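Local coordinates for type IV pilus assembly protein PilF (Thermus thermophilus HB8, PDB 5OIU) that binds ATP as a hexameric AAA+ motor and probably converts its hydrolysis into the mechanical work of type IV pilus assembly, at residues G143-T148 / F160-R165; K10-V15 / N58-V63; R342-A347 / T352-I357. All blocks are in the same frame, centred on the assembly; numbering follows the deposited sequence.

Contact 1: G143-T148 / F160-R165; sequences GIFLIT and FSILKR
Ile162 of helix 155-166 meets Phe145 and Ile147 of strand 143-148 through a single methyl group, and it is the helix residue through which segments 160-165 and 143-148 touch. All of the contact is apolar. The nearer partner is the aromatic ring: CD1 of Ile162 comes to 3.6 Å from CE2 of Phe145, arriving at the ring edge and close to the ring plane instead of lying over a face. Phe145 leaves the strand on the helix side, and with CG anti to the backbone N (chi1 177°) its ring swings beside the carbonyl carbon, presenting the CD2-CE2 edge to Ile162. The second partner is aliphatic. Ile147 and Ile162 reach for each other tip to tip, with their two CD1 methyls 4.0 Å apart. The extended chi2 of Ile162 (-173°) stretches its side chain to full length, and this lets one methyl serve both partners while the nearest CA atoms, those of Ile147 and Ile162, remain 10.6 Å apart.

No hydrogen bond crosses between the two segments, and the three touching residues are buried. Other parts of the chain fill in round them: Phe134 of helix 128-138 touches both Phe145 and Ile162, and Ile240 of the adjacent strand 238-243 also packs on Ile162. Gly152 and Gly154 in the connecting loop, and Lys155 and Ser156 at the start of the helix, belong to the ATP pocket; the bound nucleotide lies about 7 Å from the Ile147 side chain. The arrangement is the strand-loop-helix unit of the Walker A motif, or P-loop, in a P-loop NTPase.

Contact 2: K10-V15 / N58-V63; sequences KFVKQV and NAVISV
Helices 6-22 and 57-67 pack at a steep angle, the axes of segments 10-15 and 58-63 crossing at -64° with a closest approach of 9.7 Å, and the backbones come nearest at Val12 and Val60, whose CA atoms are 6.9 Å apart. The pairing illustrates a helix interface built mostly from valine methyls, with one aromatic ring at its side. Val12 meets both Val60 and Val63. Its CG2 branch lies 3.8 Å from CG1 of Val63, and the two side chains lie alongside, pointing opposite ways; CB of Val63 is nearly as near to the same methyl. The torsion of Val12 (chi1 178°) leaves CG2 anti to the carbonyl carbon, and it is this branch, not CG1, that is offered to the second helix. The same methyl also lies 4.2 Å from the backbone O of Val60, so it approaches the main chain of the facing helix as well as its side chains.

Phe11, the residue before Val12, adds an aromatic contact. Its CD2 is 4.1 Å from CG2 of Val60, and the methyl approaches the ring obliquely. Nothing polar joins the segments, and both Val12 and Val60 are buried in the protein.

Both helices rest against the six-stranded antiparallel sheet. Leu52 of strand 45-52 touches both Phe11 and Val60, so one sheet residue contacts both helices, while Val38 of strand 36-42 packs on Phe11 and Ala8, earlier in helix 6-22, extends the interface to Val60 and Val63.

Contact 3: R342-A347 / T352-I357; sequences RHAIVA and TEIKEI
Ala344 carries the contact from helix 339-347, and its neighbours in sequence place that helix in the fold. First comes Arg342, which takes no part in the touch; its backbone O accepts a weak hydrogen bond from Ser266 OG of helix 262-268. At Ala344 the helices meet, and the short side chain lets them come near, its CA lying 6.6 Å from that of Ile354. The single methyl CB receives two isoleucines from successive turns of helix 351-360: Ile357 CD1 at 3.9 Å and Ile354 CG1 at 4.2 Å. With CG1 anti to the carbonyl carbon (chi1 -70°), Ile357 sends its longer branch, ending in CD1, to the Ala344 methyl.

Only a short connection separates the two helices, which run in roughly opposite directions, so the pair forms a helical hairpin, in which Glu353 OE1 accepts a hydrogen bond from the backbone N of Ser350 in the link. Ile345 follows, its side chain lying beside the interface without touching segment 352-357 closely; Ile252 of helix 248-257 packs against both Ile345 and Ile354, while Ile265 of helix 262-268 touches Ile345. Beyond it Val346 packs on Glu257 of a neighbouring subunit.

From the N terminus, contact 2 comes first: three strands of the antiparallel sheet lie between 10-15 and 58-63, whose meeting closes the loop and joins two helices over that sheet. Contact 1 opens later and closes quickly, between strand 143-148 of the mixed sheet and the helix 155-166 that packs on it, joined by the phosphate-binding loop. Contact 3 closes the shortest loop, between consecutive helices that follow strand 328-336 of that same mixed sheet. The three are in series, with neither nesting nor crossing. Contacts 1 and 3 lie about 23 Å apart between centres, whereas contact 2 sits on the opposite side of the chain's centre from both, about 37 and 49 Å away.

Contact 1: G143-T148 / F160-R165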
# COMPACT_ATOMS: atom_id res chain seq x y z
N GLY C 143 2.11 -27.24 -11.34
CA GLY C 143 2.61 -26.09 -10.62
C GLY C 143 3.70 -25.37 -11.40
O GLY C 143 4.24 -25.86 -12.40
N ILE C 144 4.01 -24.16 -10.93
CA ILE C 144 5.08 -23.35 -11.51
C ILE C 144 6.25 -23.35 -10.55
O ILE C 144 6.10 -23.06 -9.36
CB ILE C 144 4.60 -21.92 -11.84
CG1 ILE C 144 5.74 -21.10 -12.43
CG2 ILE C 144 3.95 -21.24 -10.64
CD1 ILE C 144 5.24 -20.08 -13.45
N PHE C 145 7.41 -23.74 -11.06
CA PHE C 145 8.66 -23.76 -10.31
C PHE C 145 9.55 -22.68 -10.91
O PHE C 145 9.80 -22.68 -12.11
CB PHE C 145 9.30 -25.14 -10.39
CG PHE C 145 10.60 -25.23 -9.73
CD1 PHE C 145 10.82 -24.58 -8.53
CD2 PHE C 145 11.63 -25.97 -10.30
CE1 PHE C 145 12.04 -24.65 -7.91
CE2 PHE C 145 12.86 -26.04 -9.68
CZ PHE C 145 13.06 -25.39 -8.48
N LEU C 146 9.95 -21.71 -10.08
CA LEU C 146 10.67 -20.53 -10.56
C LEU C 146 12.15 -20.69 -10.28
O LEU C 146 12.54 -20.99 -9.14
CB LEU C 146 10.16 -19.26 -9.90
CG LEU C 146 8.74 -18.81 -10.22
CD1 LEU C 146 8.44 -17.49 -9.51
CD2 LEU C 146 8.57 -18.69 -11.73
N ILE C 147 12.97 -20.51 -11.31
CA ILE C 147 14.42 -20.47 -11.18
C ILE C 147 14.85 -19.02 -11.25
O ILE C 147 14.53 -18.32 -12.22
CB ILE C 147 15.14 -21.29 -12.27
CG1 ILE C 147 14.50 -22.67 -12.47
CG2 ILE C 147 16.65 -21.34 -11.96
CD1 ILE C 147 14.52 -23.55 -11.28
N THR C 148 15.61 -18.58 -10.27
CA THR C 148 15.81 -17.15 -10.12
C THR C 148 17.26 -16.87 -9.73
O THR C 148 17.94 -17.70 -9.11
CB THR C 148 14.80 -16.58 -9.09
OG1 THR C 148 14.73 -15.15 -9.20
CG2 THR C 148 15.17 -16.94 -7.68
N PHE C 160 17.70 -26.61 -17.81
CA PHE C 160 17.75 -27.68 -18.80
C PHE C 160 18.17 -29.00 -18.18
O PHE C 160 17.71 -30.06 -18.63
CB PHE C 160 18.67 -27.28 -19.93
CG PHE C 160 17.99 -26.44 -20.94
CD1 PHE C 160 17.19 -27.03 -21.91
CD2 PHE C 160 18.06 -25.06 -20.86
CE1 PHE C 160 16.52 -26.24 -22.83
CE2 PHE C 160 17.39 -24.27 -21.79
CZ PHE C 160 16.62 -24.86 -22.77
N SER C 161 19.01 -28.95 -17.15
CA SER C 161 19.26 -30.14 -16.34
C SER C 161 17.95 -30.72 -15.80
O SER C 161 17.74 -31.93 -15.84
CB SER C 161 20.20 -29.78 -15.20
OG SER C 161 20.61 -30.94 -14.53
N ILE C 162 17.07 -29.86 -15.28
CA ILE C 162 15.76 -30.31 -14.81
C ILE C 162 15.03 -31.05 -15.93
O ILE C 162 14.66 -32.22 -15.79
CB ILE C 162 14.93 -29.11 -14.31
CG1 ILE C 162 15.57 -28.48 -13.07
CG2 ILE C 162 13.47 -29.53 -14.07
CD1 ILE C 162 14.72 -27.41 -12.44
N LEU C 163 14.82 -30.35 -17.06
CA LEU C 163 14.14 -30.93 -18.21
C LEU C 163 14.79 -32.24 -18.67
O LEU C 163 14.10 -33.16 -19.11
CB LEU C 163 14.11 -29.91 -19.35
CG LEU C 163 13.32 -28.61 -19.14
CD1 LEU C 163 13.17 -27.85 -20.45
CD2 LEU C 163 11.94 -28.84 -18.50
N LYS C 164 16.12 -32.34 -18.55
CA LYS C 164 16.79 -33.60 -18.86
C LYS C 164 16.22 -34.75 -18.03
O LYS C 164 16.02 -35.86 -18.54
CB LYS C 164 18.29 -33.48 -18.62
CG LYS C 164 19.13 -34.30 -19.57
CD LYS C 164 20.62 -33.96 -19.41
CE LYS C 164 21.51 -34.85 -20.27
NZ LYS C 164 22.48 -34.02 -21.05
N ARG C 165 15.90 -34.49 -16.76
CA ARG C 165 15.33 -35.55 -15.93
C ARG C 165 13.86 -35.79 -16.25
O ARG C 165 13.45 -36.93 -16.44
CB ARG C 165 15.51 -35.23 -14.45
CG ARG C 165 14.96 -36.31 -13.52
CD ARG C 165 15.59 -37.69 -13.76
NE ARG C 165 17.04 -37.64 -13.91
CZ ARG C 165 17.91 -37.65 -12.90
NH1 ARG C 165 17.48 -37.74 -11.65
NH2 ARG C 165 19.22 -37.58 -13.13

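Contact 2: K10-V15 / N58-V63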
# COMPACT_ATOMS: atom_id res chain seq x y z
N LYS C 10 33.93 -5.27 -39.55
CA LYS C 10 35.07 -6.12 -39.84
C LYS C 10 36.09 -6.06 -38.71
O LYS C 10 36.78 -7.05 -38.43
CB LYS C 10 35.70 -5.70 -41.17
CG LYS C 10 37.04 -6.34 -41.49
CD LYS C 10 37.52 -5.98 -42.89
CE LYS C 10 38.86 -6.63 -43.19
NZ LYS C 10 39.99 -5.74 -42.85
N PHE C 11 36.17 -4.91 -38.04
CA PHE C 11 37.09 -4.79 -36.91
C PHE C 11 36.61 -5.64 -35.73
O PHE C 11 37.39 -6.42 -35.16
CB PHE C 11 37.22 -3.33 -36.50
CG PHE C 11 38.09 -3.14 -35.30
CD1 PHE C 11 39.47 -3.11 -35.44
CD2 PHE C 11 37.54 -3.03 -34.03
CE1 PHE C 11 40.29 -2.96 -34.34
CE2 PHE C 11 38.34 -2.88 -32.93
CZ PHE C 11 39.72 -2.85 -33.09
N VAL C 12 35.35 -5.48 -35.34
CA VAL C 12 34.84 -6.26 -34.22
C VAL C 12 35.10 -7.74 -34.47
O VAL C 12 35.69 -8.44 -33.63
CB VAL C 12 33.34 -5.97 -33.98
CG1 VAL C 12 32.79 -6.82 -32.85
CG2 VAL C 12 33.14 -4.52 -33.65
N LYS C 13 34.73 -8.22 -35.66
CA LYS C 13 34.89 -9.64 -35.96
C LYS C 13 36.35 -10.07 -35.90
O LYS C 13 36.64 -11.23 -35.60
CB LYS C 13 34.28 -9.97 -37.32
CG LYS C 13 32.75 -10.07 -37.28
CD LYS C 13 32.14 -10.49 -38.62
CE LYS C 13 30.60 -10.54 -38.54
NZ LYS C 13 29.94 -10.82 -39.86
N GLN C 14 37.28 -9.14 -36.13
CA GLN C 14 38.69 -9.49 -36.05
C GLN C 14 39.17 -9.58 -34.61
O GLN C 14 39.93 -10.49 -34.26
CB GLN C 14 39.53 -8.47 -36.83
CG GLN C 14 40.99 -8.89 -37.07
CD GLN C 14 41.73 -7.94 -38.02
OE1 GLN C 14 41.34 -6.77 -38.18
NE2 GLN C 14 42.79 -8.43 -38.65
N VAL C 15 38.77 -8.63 -33.76
CA VAL C 15 39.28 -8.68 -32.39
C VAL C 15 38.67 -9.86 -31.67
O VAL C 15 39.34 -10.53 -30.87
CB VAL C 15 39.06 -7.33 -31.65
CG1 VAL C 15 37.62 -7.10 -31.28
CG2 VAL C 15 39.90 -7.27 -30.38
N ASN C 58 31.97 5.46 -32.33
CA ASN C 58 30.53 5.21 -32.33
C ASN C 58 30.16 4.07 -33.28
O ASN C 58 29.33 3.22 -32.94
CB ASN C 58 29.78 6.49 -32.65
CG ASN C 58 29.81 7.49 -31.50
OD1 ASN C 58 29.35 7.19 -30.40
ND2 ASN C 58 30.39 8.66 -31.74
N ALA C 59 30.81 4.00 -34.45
CA ALA C 59 30.57 2.88 -35.36
C ALA C 59 30.90 1.55 -34.70
O ALA C 59 30.10 0.60 -34.76
CB ALA C 59 31.41 3.06 -36.63
N VAL C 60 32.07 1.45 -34.08
CA VAL C 60 32.47 0.22 -33.40
C VAL C 60 31.48 -0.12 -32.28
O VAL C 60 30.98 -1.25 -32.18
CB VAL C 60 33.91 0.35 -32.87
CG1 VAL C 60 34.18 -0.63 -31.74
CG2 VAL C 60 34.88 0.12 -33.99
N ILE C 61 31.15 0.88 -31.44
CA ILE C 61 30.19 0.68 -30.36
C ILE C 61 28.82 0.31 -30.92
O ILE C 61 28.04 -0.39 -30.26
CB ILE C 61 30.14 1.95 -29.48
CG1 ILE C 61 31.39 2.01 -28.62
CG2 ILE C 61 28.90 2.00 -28.58
CD1 ILE C 61 31.34 1.08 -27.44
N SER C 62 28.50 0.75 -32.13
CA SER C 62 27.21 0.40 -32.71
C SER C 62 27.17 -1.08 -33.09
O SER C 62 26.20 -1.78 -32.78
CB SER C 62 26.91 1.28 -33.91
OG SER C 62 25.51 1.43 -34.08
N VAL C 63 28.22 -1.57 -33.75
CA VAL C 63 28.28 -2.98 -34.12
C VAL C 63 28.18 -3.85 -32.87
O VAL C 63 27.44 -4.84 -32.83
CB VAL C 63 29.57 -3.28 -34.89
CG1 VAL C 63 29.65 -4.75 -35.20
CG2 VAL C 63 29.62 -2.47 -36.16

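Contact 3: R342-A347 / T352-I357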
# COMPACT_ATOMS: atom_id res chain seq x y z
N ARG C 342 1.94 -20.46 1.67
CA ARG C 342 0.70 -20.18 0.95
C ARG C 342 -0.16 -19.21 1.74
O ARG C 342 -0.61 -18.19 1.22
CB ARG C 342 -0.06 -21.48 0.67
CG ARG C 342 0.30 -22.14 -0.65
CD ARG C 342 -0.50 -23.37 -0.94
NE ARG C 342 0.36 -24.50 -1.28
CZ ARG C 342 0.68 -25.48 -0.43
NH1 ARG C 342 0.19 -25.46 0.81
NH2 ARG C 342 1.47 -26.47 -0.80
N HIS C 343 -0.33 -19.51 3.03
CA HIS C 343 -1.06 -18.62 3.93
C HIS C 343 -0.42 -17.22 3.97
O HIS C 343 -1.12 -16.21 3.97
CB HIS C 343 -1.13 -19.30 5.30
CG HIS C 343 -1.84 -18.51 6.36
ND1 HIS C 343 -2.75 -17.52 6.07
CD2 HIS C 343 -1.77 -18.58 7.71
CE1 HIS C 343 -3.21 -17.00 7.19
NE2 HIS C 343 -2.63 -17.63 8.20
N ALA C 344 0.92 -17.15 3.95
CA ALA C 344 1.56 -15.84 4.02
C ALA C 344 1.38 -15.05 2.73
O ALA C 344 1.25 -13.82 2.77
CB ALA C 344 3.05 -15.98 4.35
N ILE C 345 1.38 -15.74 1.58
CA ILE C 345 1.15 -15.09 0.29
C ILE C 345 -0.24 -14.48 0.25
O ILE C 345 -0.42 -13.30 -0.09
CB ILE C 345 1.36 -16.09 -0.86
CG1 ILE C 345 2.73 -16.76 -0.75
CG2 ILE C 345 1.18 -15.41 -2.23
CD1 ILE C 345 2.95 -17.95 -1.66
N VAL C 346 -1.26 -15.30 0.55
CA VAL C 346 -2.64 -14.82 0.63
C VAL C 346 -2.70 -13.58 1.50
O VAL C 346 -3.12 -12.50 1.05
CB VAL C 346 -3.57 -15.93 1.17
CG1 VAL C 346 -4.99 -15.41 1.32
CG2 VAL C 346 -3.54 -17.18 0.28
N ALA C 347 -2.24 -13.70 2.76
CA ALA C 347 -2.24 -12.57 3.68
C ALA C 347 -1.57 -11.34 3.07
O ALA C 347 -2.04 -10.21 3.25
CB ALA C 347 -1.54 -12.96 4.98
N THR C 352 10.53 -10.29 3.02
CA THR C 352 11.36 -10.55 4.19
C THR C 352 10.66 -11.47 5.18
O THR C 352 11.31 -12.31 5.82
CB THR C 352 11.75 -9.23 4.86
OG1 THR C 352 12.73 -8.56 4.05
CG2 THR C 352 12.31 -9.45 6.26
N GLU C 353 9.35 -11.33 5.32
CA GLU C 353 8.60 -12.19 6.24
C GLU C 353 8.52 -13.61 5.71
O GLU C 353 8.82 -14.57 6.44
CB GLU C 353 7.21 -11.60 6.49
CG GLU C 353 7.32 -10.16 6.96
CD GLU C 353 5.99 -9.51 7.29
OE1 GLU C 353 5.30 -9.04 6.36
OE2 GLU C 353 5.67 -9.46 8.50
N ILE C 354 8.14 -13.76 4.44
CA ILE C 354 8.15 -15.08 3.82
C ILE C 354 9.50 -15.74 4.02
O ILE C 354 9.59 -16.92 4.37
CB ILE C 354 7.79 -14.98 2.33
CG1 ILE C 354 6.35 -14.49 2.16
CG2 ILE C 354 8.01 -16.32 1.66
CD1 ILE C 354 6.05 -13.99 0.78
N LYS C 355 10.58 -14.96 3.86
CA LYS C 355 11.93 -15.49 3.98
C LYS C 355 12.19 -16.03 5.38
O LYS C 355 12.80 -17.10 5.53
CB LYS C 355 12.96 -14.42 3.63
CG LYS C 355 14.35 -15.00 3.22
CD LYS C 355 15.49 -14.07 3.59
CE LYS C 355 16.75 -14.34 2.76
NZ LYS C 355 17.05 -13.21 1.81
N GLU C 356 11.74 -15.32 6.42
CA GLU C 356 11.95 -15.84 7.77
C GLU C 356 11.03 -17.02 8.07
O GLU C 356 11.44 -17.96 8.77
CB GLU C 356 11.79 -14.71 8.79
CG GLU C 356 13.00 -13.73 8.83
CD GLU C 356 14.38 -14.43 8.65
OE1 GLU C 356 14.73 -15.28 9.53
OE2 GLU C 356 15.12 -14.12 7.67
N ILE C 357 9.80 -17.02 7.54
CA ILE C 357 8.96 -18.21 7.64
C ILE C 357 9.63 -19.40 6.96
O ILE C 357 9.75 -20.49 7.54
CB ILE C 357 7.56 -17.97 7.05
CG1 ILE C 357 6.73 -17.02 7.91
CG2 ILE C 357 6.85 -19.32 6.90
CD1 ILE C 357 5.78 -16.17 7.09